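Local atomic coordinates of lysine cyclodeaminase (Streptomyces pristinaespiralis, PDB entry 5YU3), a protein that catalyses the NAD-dependent cyclodeamination of L-lysine to L-pipecolate and also recognises L-ornithine and L-2,4-diaminobutyric acid. Residues A[142-147]-A[207-212]; A[202-207]-A[229-234]; A[245-250]-A[296-301]. All blocks are in the same frame, centred on the assembly; numbering follows the deposited sequence.

From the N terminus, strand 140-144 comes first, and contact 1 closes a loop of about sixty residues by joining 142-147 to 207-212. Before that loop ends, contact 2 opens at 202-207, and it closes at 229-234; the two therefore cross along the chain and share Thr-207. Contact 3 follows in series and closes a loop of about 45 residues, bringing helix 245-250 against strand 297-300. In space the strands run 140-144, 204-207, 229-232, 297-300 as neighbours of one parallel sheet. Backbone bonds such as Gly-142 O with Ser-206 N, and Ile-230 O with Phe-299 N, sew the contacts together. All three reach NAD, and contacts 2 and 3 share the sodium ion.

Contact 1 of 3, residues A[142-147]-A[207-212]; sequences GLIGTG and TATSVA. With NAD (nicotinamide-adenine-dinucleotide), chain F.
Ile-144 O meets the other segment at three points: Ala-208 N donates to it at 2.9 Å with an N-H...O angle of 170°, Thr-207 CA adds a C-H...O contact, and Thr-209 CG2 lies 3.4 Å from Ile-144 O. Next to these, the side chains of Ile-144 and Thr-207 lie flank to flank on the same face of the sheet, with Ile-144 CB 4.1 Å from Thr-207 CG2. The CG2 branch of the isoleucine turns to the cofactor, Ile-144 CG2 being 3.7 Å from NAD C2A on the adenine. Beyond the strand the chain enters a glycine-rich turn, and Gly-145 and Gly-147 fit the GxGxxA pattern of a Rossmann dinucleotide-binding loop. There Gly-145 CA comes within 3.6 Å of Ala-208 O. One water accepts from Gly-147 N at 2.9 Å and donates to both Ala-208 O and the NAD phosphate oxygen O1N. On the far segment, Thr-209 OG1 stands between its backbone N and carbonyl carbon (chi1 75°) and accepts from Val-211 N at 3.2 Å, an ST turn. Within that turn Ser-210 N donates to ribose NAD O4B at 3.1 Å. Further out, the two carboxylate oxygens of Glu-242 hold the hydroxyls of Thr-207 and Thr-209.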
# COMPACT_ATOMS: atom_id res chain seq x y z
N GLY A 142 32.74 4.46 -11.73
CA GLY A 142 32.26 3.45 -12.65
C GLY A 142 30.75 3.30 -12.51
O GLY A 142 30.23 3.34 -11.39
N LEU A 143 30.07 3.16 -13.64
CA LEU A 143 28.63 2.89 -13.65
C LEU A 143 28.36 1.67 -14.51
O LEU A 143 28.72 1.66 -15.69
CB LEU A 143 27.82 4.09 -14.18
CG LEU A 143 27.93 5.40 -13.38
CD1 LEU A 143 27.21 6.52 -14.12
CD2 LEU A 143 27.38 5.26 -11.95
N ILE A 144 27.74 0.65 -13.93
CA ILE A 144 27.23 -0.49 -14.69
C ILE A 144 25.72 -0.38 -14.71
O ILE A 144 25.08 -0.42 -13.64
CB ILE A 144 27.68 -1.83 -14.10
CG1 ILE A 144 29.18 -1.84 -13.81
CG2 ILE A 144 27.26 -2.97 -15.05
CD1 ILE A 144 30.01 -1.95 -15.04
N GLY A 145 25.14 -0.27 -15.90
CA GLY A 145 23.77 0.19 -16.03
C GLY A 145 23.73 1.70 -16.16
O GLY A 145 24.13 2.42 -15.24
N THR A 146 23.30 2.20 -17.33
CA THR A 146 23.22 3.64 -17.54
C THR A 146 21.79 4.02 -17.90
O THR A 146 21.55 4.70 -18.90
CB THR A 146 24.20 4.10 -18.63
OG1 THR A 146 23.88 3.48 -19.88
CG2 THR A 146 25.64 3.75 -18.24
N GLY A 147 20.85 3.57 -17.09
CA GLY A 147 19.46 3.97 -17.21
C GLY A 147 19.14 5.14 -16.31
O GLY A 147 19.97 6.05 -16.10
N THR A 207 26.36 -0.01 -9.36
CA THR A 207 25.66 -0.91 -10.26
C THR A 207 24.16 -0.66 -10.10
O THR A 207 23.65 -0.64 -8.98
CB THR A 207 25.99 -2.39 -9.98
OG1 THR A 207 25.54 -2.77 -8.67
CG2 THR A 207 27.50 -2.62 -10.05
N ALA A 208 23.48 -0.43 -11.23
CA ALA A 208 22.05 -0.11 -11.18
C ALA A 208 21.46 -0.58 -12.51
O ALA A 208 21.25 0.20 -13.45
CB ALA A 208 21.79 1.38 -10.94
N THR A 209 21.25 -1.90 -12.60
CA THR A 209 20.83 -2.54 -13.83
C THR A 209 19.46 -3.18 -13.66
O THR A 209 19.02 -3.47 -12.54
CB THR A 209 21.80 -3.66 -14.25
OG1 THR A 209 21.58 -4.79 -13.40
CG2 THR A 209 23.24 -3.19 -14.10
N SER A 210 18.81 -3.44 -14.79
CA SER A 210 17.61 -4.27 -14.83
C SER A 210 17.95 -5.71 -15.22
O SER A 210 17.19 -6.37 -15.93
CB SER A 210 16.59 -3.68 -15.80
OG SER A 210 17.20 -3.40 -17.05
N VAL A 211 19.10 -6.21 -14.75
CA VAL A 211 19.49 -7.59 -15.04
C VAL A 211 18.44 -8.54 -14.47
O VAL A 211 17.86 -8.29 -13.40
CB VAL A 211 20.88 -7.90 -14.47
CG1 VAL A 211 20.88 -7.92 -12.95
CG2 VAL A 211 21.42 -9.25 -15.01
N ALA A 212 18.17 -9.61 -15.20
CA ALA A 212 17.14 -10.56 -14.80
C ALA A 212 17.63 -11.46 -13.66
O ALA A 212 18.83 -11.56 -13.37
CB ALA A 212 16.71 -11.42 -15.99
PA NAD F . 16.33 1.51 -16.07
O1A NAD F . 15.51 0.54 -16.86
O2A NAD F . 16.17 3.00 -16.30
O5B NAD F . 17.89 1.20 -16.34
C5B NAD F . 18.40 -0.13 -16.12
C4B NAD F . 19.52 -0.32 -17.13
O4B NAD F . 20.19 -1.56 -16.85
C3B NAD F . 18.98 -0.45 -18.56
O3B NAD F . 19.56 0.59 -19.39
C2B NAD F . 19.44 -1.83 -19.00
O2B NAD F . 19.82 -1.90 -20.37
C1B NAD F . 20.63 -2.06 -18.10
N9A NAD F . 21.05 -3.47 -17.92
C8A NAD F . 20.29 -4.58 -17.84
N7A NAD F . 21.07 -5.68 -17.64
C5A NAD F . 22.36 -5.26 -17.59
C6A NAD F . 23.69 -5.87 -17.41
N6A NAD F . 23.82 -7.20 -17.23
N1A NAD F . 24.76 -5.04 -17.42
C2A NAD F . 24.67 -3.71 -17.59
N3A NAD F . 23.50 -3.09 -17.77
C4A NAD F . 22.33 -3.80 -17.77
O3 NAD F . 16.06 1.19 -14.50
PN NAD F . 16.54 2.04 -13.23
O1N NAD F . 17.89 2.64 -13.54
O2N NAD F . 15.39 2.93 -12.81
O5D NAD F . 16.68 0.90 -12.10
C5D NAD F . 17.80 0.01 -12.11
C4D NAD F . 17.73 -0.89 -10.87
O4D NAD F . 17.73 -0.09 -9.69
C3D NAD F . 16.44 -1.69 -10.83
O3D NAD F . 16.72 -2.99 -10.28
C2D NAD F . 15.59 -0.93 -9.83
O2D NAD F . 14.55 -1.73 -9.25
C1D NAD F . 16.66 -0.52 -8.84
N1N NAD F . 16.29 0.56 -7.93
C2N NAD F . 16.82 0.54 -6.70
C3N NAD F . 16.51 1.53 -5.78
C7N NAD F . 17.13 1.47 -4.42
O7N NAD F . 16.72 2.17 -3.53
N7N NAD F . 18.19 0.65 -4.24
C4N NAD F . 15.67 2.58 -6.15
C5N NAD F . 15.17 2.59 -7.45
C6N NAD F . 15.50 1.57 -8.34
O HOH W 1 20.45 2.77 -14.33

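Contact 2 of 3, residues A[202-207]-A[229-234]; sequences ADVIST and HINAVG. With NA (sodium ion), chain E; NAD (nicotinamide-adenine-dinucleotide), chain F.
Parallel strands 204-207 and 229-232, neighbours in the middle of the nucleotide-binding sheet, meet in a regular ladder pairing Val-204 with His-229, Ile-205 with Ile-230, Ser-206 with Asn-231 and Thr-207 with Ala-232. The backbone evidence is an alternating series: Ile-205 N donates to His-229 O at 2.8 Å, Asn-231 N to Ile-205 O at 2.7 Å, and Thr-207 N to Asn-231 O at 3.0 Å, preceded by a weak bond from His-229 N to Asp-203 O. On the face carrying Val-204, Ser-206, His-229 and Asn-231, polar groups are linked in a chain. The asparagine CG is anti to its own carbonyl carbon (chi1 -54°), which brings Asn-231 ND2 to Ser-206 OG at 3.3 Å, somewhat tilted from the amide plane. The other end of that amide, Asn-231 OD1, receives His-229 NE2 at 2.9 Å, the donor standing 56° out of the carbonyl plane. With the amide engaged at both ends, its rotation is restrained. Val-204 CG2 sits at the edge of the imidazole. Outside partners extend the chain: Ser-297 bonds to His-229 ND1 and Gln-153 to Ser-206 OG. As in other Rossmann-type sheets, the cofactor lies at the C-terminal ends of the strands. Here Thr-207 O accepts two amides, Val-233 N at 2.8 Å nearly along the carbonyl axis and Gly-234 N from a position tilted 32° from the carbonyl plane. The turn held by this pair points Val-233 O at the nicotinamide carboxamide, whose NAD N7N donates to it at 3.0 Å. Ala-232 O and Gly-234 O both bind the sodium ion, and Asp-300 and Ser-301 supply its two other protein ligands.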
# COMPACT_ATOMS: atom_id res chain seq x y z
N ALA A 202 38.15 2.03 -11.62
CA ALA A 202 37.28 2.92 -10.86
C ALA A 202 37.69 2.99 -9.39
O ALA A 202 38.14 2.00 -8.80
CB ALA A 202 35.82 2.47 -10.97
N ASP A 203 37.50 4.17 -8.80
CA ASP A 203 37.61 4.35 -7.36
C ASP A 203 36.31 4.04 -6.63
O ASP A 203 36.33 3.58 -5.48
CB ASP A 203 38.03 5.78 -7.03
CG ASP A 203 39.35 6.16 -7.65
OD1 ASP A 203 40.35 5.45 -7.39
OD2 ASP A 203 39.39 7.17 -8.40
N VAL A 204 35.18 4.32 -7.27
CA VAL A 204 33.87 4.02 -6.72
C VAL A 204 33.01 3.55 -7.89
O VAL A 204 33.18 4.02 -9.02
CB VAL A 204 33.28 5.26 -6.01
CG1 VAL A 204 33.42 6.49 -6.88
CG2 VAL A 204 31.82 5.03 -5.60
N ILE A 205 32.13 2.58 -7.65
CA ILE A 205 31.26 2.04 -8.69
C ILE A 205 29.84 2.05 -8.15
O ILE A 205 29.63 1.78 -6.97
CB ILE A 205 31.67 0.60 -9.10
CG1 ILE A 205 33.03 0.61 -9.82
CG2 ILE A 205 30.60 -0.07 -9.99
CD1 ILE A 205 33.62 -0.79 -10.03
N SER A 206 28.87 2.37 -9.01
CA SER A 206 27.47 2.07 -8.75
C SER A 206 26.97 1.10 -9.80
O SER A 206 27.13 1.33 -11.01
CB SER A 206 26.59 3.35 -8.76
OG SER A 206 26.86 4.16 -7.65
N THR A 207 26.36 -0.01 -9.36
CA THR A 207 25.66 -0.91 -10.26
C THR A 207 24.16 -0.66 -10.10
O THR A 207 23.65 -0.64 -8.98
CB THR A 207 25.99 -2.39 -9.98
OG1 THR A 207 25.54 -2.77 -8.67
CG2 THR A 207 27.50 -2.62 -10.05
N HIS A 229 35.03 1.27 -3.52
CA HIS A 229 33.71 1.22 -2.91
C HIS A 229 32.65 1.01 -3.98
O HIS A 229 32.66 1.70 -5.01
CB HIS A 229 33.39 2.50 -2.14
CG HIS A 229 31.98 2.51 -1.63
ND1 HIS A 229 31.54 1.62 -0.68
CD2 HIS A 229 30.91 3.25 -1.99
CE1 HIS A 229 30.25 1.83 -0.45
NE2 HIS A 229 29.84 2.82 -1.23
N ILE A 230 31.73 0.08 -3.74
CA ILE A 230 30.64 -0.21 -4.67
C ILE A 230 29.32 0.12 -4.00
O ILE A 230 29.05 -0.35 -2.89
CB ILE A 230 30.64 -1.68 -5.11
CG1 ILE A 230 32.00 -2.10 -5.67
CG2 ILE A 230 29.50 -1.91 -6.14
CD1 ILE A 230 32.06 -3.59 -6.04
N ASN A 231 28.49 0.92 -4.68
CA ASN A 231 27.08 1.05 -4.32
C ASN A 231 26.31 0.05 -5.18
O ASN A 231 26.20 0.22 -6.40
CB ASN A 231 26.56 2.47 -4.54
CG ASN A 231 27.41 3.51 -3.84
OD1 ASN A 231 27.43 3.59 -2.61
ND2 ASN A 231 28.12 4.31 -4.63
N ALA A 232 25.82 -1.02 -4.55
CA ALA A 232 25.05 -2.05 -5.25
C ALA A 232 23.58 -1.65 -5.16
O ALA A 232 22.94 -1.81 -4.12
CB ALA A 232 25.32 -3.42 -4.64
N VAL A 233 23.05 -1.07 -6.24
CA VAL A 233 21.78 -0.35 -6.14
C VAL A 233 20.66 -1.18 -6.75
O VAL A 233 19.50 -1.10 -6.31
CB VAL A 233 21.88 1.03 -6.83
CG1 VAL A 233 20.52 1.72 -6.88
CG2 VAL A 233 22.90 1.89 -6.10
N GLY A 234 20.98 -1.98 -7.77
CA GLY A 234 20.00 -2.83 -8.41
C GLY A 234 19.29 -3.71 -7.40
O GLY A 234 19.93 -4.25 -6.51
NA NA E . 21.25 -4.08 -3.85
PA NAD F . 16.33 1.51 -16.07
O1A NAD F . 15.51 0.54 -16.86
O2A NAD F . 16.17 3.00 -16.30
O5B NAD F . 17.89 1.20 -16.34
C5B NAD F . 18.40 -0.13 -16.12
C4B NAD F . 19.52 -0.32 -17.13
O4B NAD F . 20.19 -1.56 -16.85
C3B NAD F . 18.98 -0.45 -18.56
O3B NAD F . 19.56 0.59 -19.39
C2B NAD F . 19.44 -1.83 -19.00
O2B NAD F . 19.82 -1.90 -20.37
C1B NAD F . 20.63 -2.06 -18.10
N9A NAD F . 21.05 -3.47 -17.92
C8A NAD F . 20.29 -4.58 -17.84
N7A NAD F . 21.07 -5.68 -17.64
C5A NAD F . 22.36 -5.26 -17.59
C6A NAD F . 23.69 -5.87 -17.41
N6A NAD F . 23.82 -7.20 -17.23
N1A NAD F . 24.76 -5.04 -17.42
C2A NAD F . 24.67 -3.71 -17.59
N3A NAD F . 23.50 -3.09 -17.77
C4A NAD F . 22.33 -3.80 -17.77
O3 NAD F . 16.06 1.19 -14.50
PN NAD F . 16.54 2.04 -13.23
O1N NAD F . 17.89 2.64 -13.54
O2N NAD F . 15.39 2.93 -12.81
O5D NAD F . 16.68 0.90 -12.10
C5D NAD F . 17.80 0.01 -12.11
C4D NAD F . 17.73 -0.89 -10.87
O4D NAD F . 17.73 -0.09 -9.69
C3D NAD F . 16.44 -1.69 -10.83
O3D NAD F . 16.72 -2.99 -10.28
C2D NAD F . 15.59 -0.93 -9.83
O2D NAD F . 14.55 -1.73 -9.25
C1D NAD F . 16.66 -0.52 -8.84
N1N NAD F . 16.29 0.56 -7.93
C2N NAD F . 16.82 0.54 -6.70
C3N NAD F . 16.51 1.53 -5.78
C7N NAD F . 17.13 1.47 -4.42
O7N NAD F . 16.72 2.17 -3.53
N7N NAD F . 18.19 0.65 -4.24
C4N NAD F . 15.67 2.58 -6.15
C5N NAD F . 15.17 2.59 -7.45
C6N NAD F . 15.50 1.57 -8.34

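Contact 3 of 3, residues A[245-250]-A[296-301]; sequences LGLLER and LSVFDS. With NA (sodium ion), chain E; NAD (nicotinamide-adenine-dinucleotide), chain F.
Leu-296, Leu-247 and Val-298 carry this apolar contact, in which helix 245-250 packs on strand 297-300 of the Rossmann-type parallel sheet. The helix belongs to a beta-alpha-beta crossover from strand 229-232 to strand 252-255, and strand 297-300, lying between those two, is the one it passes over. Leu-296 has more area buried by the contact than any other residue of the two segments. Its CG is anti to the backbone N (chi1 175°), which extends the branched end to the helix, where it meets Leu-247 at about a right angle. Leu-296 CD2 is 3.6 Å from Leu-247 CD2 and 3.4 Å from Leu-247 O, so one methyl touches both the side chain and the backbone of the same residue. It also reaches the aliphatic base of the arginine, 4.2 Å from Arg-250 CB. Val-298, directed toward the helix, splits its branches: Val-298 CG2 lies 4.3 Å from Leu-247 CD2, and Val-298 CG1 lies 4.2 Å from Leu-248 CD1. Leu-248 starts away from the strand and is brought back by a first torsion of -132°, far from a staggered value. At the outer end of the contact a water donates to Arg-250 O at 2.7 Å and also to Leu-296 O, joining the two segments, which share no direct hydrogen bond. The arginine guanidinium has Gly-246 O over one face and a salt bridge to Asp-221. At the strand's other end, Asp-300 OD1 and Ser-301 O bind sodium, while Ser-301 OG accepts from the carboxamide NAD N7N at 3.2 Å.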
# COMPACT_ATOMS: atom_id res chain seq x y z
N LEU A 245 30.02 -13.29 -6.14
CA LEU A 245 30.13 -13.76 -4.76
C LEU A 245 31.55 -13.57 -4.23
O LEU A 245 31.73 -13.13 -3.08
CB LEU A 245 29.73 -15.24 -4.68
CG LEU A 245 29.89 -15.87 -3.29
CD1 LEU A 245 29.00 -15.16 -2.26
CD2 LEU A 245 29.61 -17.37 -3.34
N GLY A 246 32.55 -13.88 -5.04
CA GLY A 246 33.93 -13.77 -4.57
C GLY A 246 34.29 -12.38 -4.12
O GLY A 246 34.93 -12.19 -3.08
N LEU A 247 33.85 -11.37 -4.88
CA LEU A 247 34.03 -9.98 -4.48
C LEU A 247 33.30 -9.67 -3.17
O LEU A 247 33.86 -9.07 -2.25
CB LEU A 247 33.54 -9.07 -5.61
CG LEU A 247 33.96 -7.61 -5.70
CD1 LEU A 247 33.82 -7.12 -7.14
CD2 LEU A 247 33.10 -6.76 -4.77
N LEU A 248 32.03 -10.07 -3.09
CA LEU A 248 31.23 -9.82 -1.89
C LEU A 248 31.89 -10.41 -0.65
O LEU A 248 31.91 -9.78 0.42
CB LEU A 248 29.84 -10.41 -2.08
CG LEU A 248 28.53 -9.68 -1.79
CD1 LEU A 248 28.56 -8.22 -2.19
CD2 LEU A 248 27.44 -10.44 -2.54
N GLU A 249 32.42 -11.63 -0.77
CA GLU A 249 33.03 -12.29 0.38
C GLU A 249 34.30 -11.60 0.85
O GLU A 249 34.67 -11.73 2.01
CB GLU A 249 33.31 -13.76 0.03
CG GLU A 249 32.04 -14.58 -0.12
CD GLU A 249 32.31 -16.02 -0.54
OE1 GLU A 249 33.31 -16.27 -1.26
OE2 GLU A 249 31.51 -16.91 -0.18
N ARG A 250 34.96 -10.84 -0.03
CA ARG A 250 36.14 -10.08 0.38
C ARG A 250 35.80 -8.67 0.85
O ARG A 250 36.71 -7.96 1.31
CB ARG A 250 37.13 -9.98 -0.78
CG ARG A 250 37.81 -11.29 -1.14
CD ARG A 250 38.92 -11.05 -2.15
NE ARG A 250 38.42 -10.71 -3.48
CZ ARG A 250 37.98 -11.60 -4.37
NH1 ARG A 250 38.00 -12.89 -4.08
NH2 ARG A 250 37.54 -11.21 -5.57
N LEU A 296 38.17 -2.89 0.27
CA LEU A 296 36.97 -3.11 -0.53
C LEU A 296 35.72 -3.00 0.33
O LEU A 296 35.62 -3.65 1.38
CB LEU A 296 37.03 -4.49 -1.20
CG LEU A 296 35.77 -4.89 -1.98
CD1 LEU A 296 35.55 -3.95 -3.15
CD2 LEU A 296 35.89 -6.35 -2.47
N SER A 297 34.77 -2.17 -0.11
CA SER A 297 33.51 -1.99 0.60
C SER A 297 32.35 -2.05 -0.38
O SER A 297 32.47 -1.71 -1.56
CB SER A 297 33.48 -0.65 1.39
OG SER A 297 33.82 0.46 0.55
N VAL A 298 31.20 -2.51 0.13
CA VAL A 298 29.97 -2.58 -0.65
C VAL A 298 28.85 -2.01 0.19
O VAL A 298 28.67 -2.42 1.34
CB VAL A 298 29.62 -4.02 -1.07
CG1 VAL A 298 28.21 -4.06 -1.68
CG2 VAL A 298 30.65 -4.55 -2.05
N PHE A 299 28.11 -1.06 -0.37
CA PHE A 299 26.86 -0.58 0.21
C PHE A 299 25.75 -1.31 -0.53
O PHE A 299 25.56 -1.10 -1.74
CB PHE A 299 26.72 0.94 0.06
CG PHE A 299 25.32 1.48 0.32
CD1 PHE A 299 24.57 1.04 1.40
CD2 PHE A 299 24.77 2.45 -0.52
CE1 PHE A 299 23.28 1.54 1.64
CE2 PHE A 299 23.50 2.97 -0.29
CZ PHE A 299 22.74 2.51 0.80
N ASP A 300 25.06 -2.20 0.18
CA ASP A 300 23.96 -2.99 -0.38
C ASP A 300 22.68 -2.18 -0.22
O ASP A 300 22.10 -2.13 0.87
CB ASP A 300 23.86 -4.33 0.33
CG ASP A 300 22.94 -5.30 -0.39
OD1 ASP A 300 22.56 -5.01 -1.55
OD2 ASP A 300 22.62 -6.37 0.18
N SER A 301 22.25 -1.54 -1.31
CA SER A 301 21.12 -0.62 -1.31
C SER A 301 19.89 -1.33 -1.85
O SER A 301 19.92 -1.91 -2.95
CB SER A 301 21.44 0.62 -2.15
OG SER A 301 20.36 1.55 -2.14
NA NA E . 21.25 -4.08 -3.85
PA NAD F . 16.33 1.51 -16.07
O1A NAD F . 15.51 0.54 -16.86
O2A NAD F . 16.17 3.00 -16.30
O5B NAD F . 17.89 1.20 -16.34
C5B NAD F . 18.40 -0.13 -16.12
C4B NAD F . 19.52 -0.32 -17.13
O4B NAD F . 20.19 -1.56 -16.85
C3B NAD F . 18.98 -0.45 -18.56
O3B NAD F . 19.56 0.59 -19.39
C2B NAD F . 19.44 -1.83 -19.00
O2B NAD F . 19.82 -1.90 -20.37
C1B NAD F . 20.63 -2.06 -18.10
N9A NAD F . 21.05 -3.47 -17.92
C8A NAD F . 20.29 -4.58 -17.84
N7A NAD F . 21.07 -5.68 -17.64
C5A NAD F . 22.36 -5.26 -17.59
C6A NAD F . 23.69 -5.87 -17.41
N6A NAD F . 23.82 -7.20 -17.23
N1A NAD F . 24.76 -5.04 -17.42
C2A NAD F . 24.67 -3.71 -17.59
N3A NAD F . 23.50 -3.09 -17.77
C4A NAD F . 22.33 -3.80 -17.77
O3 NAD F . 16.06 1.19 -14.50
PN NAD F . 16.54 2.04 -13.23
O1N NAD F . 17.89 2.64 -13.54
O2N NAD F . 15.39 2.93 -12.81
O5D NAD F . 16.68 0.90 -12.10
C5D NAD F . 17.80 0.01 -12.11
C4D NAD F . 17.73 -0.89 -10.87
O4D NAD F . 17.73 -0.09 -9.69
C3D NAD F . 16.44 -1.69 -10.83
O3D NAD F . 16.72 -2.99 -10.28
C2D NAD F . 15.59 -0.93 -9.83
O2D NAD F . 14.55 -1.73 -9.25
C1D NAD F . 16.66 -0.52 -8.84
N1N NAD F . 16.29 0.56 -7.93
C2N NAD F . 16.82 0.54 -6.70
C3N NAD F . 16.51 1.53 -5.78
C7N NAD F . 17.13 1.47 -4.42
O7N NAD F . 16.72 2.17 -3.53
N7N NAD F . 18.19 0.65 -4.24
C4N NAD F . 15.67 2.58 -6.15
C5N NAD F . 15.17 2.59 -7.45
C6N NAD F . 15.50 1.57 -8.34
O HOH W 2 37.29 -5.53 2.43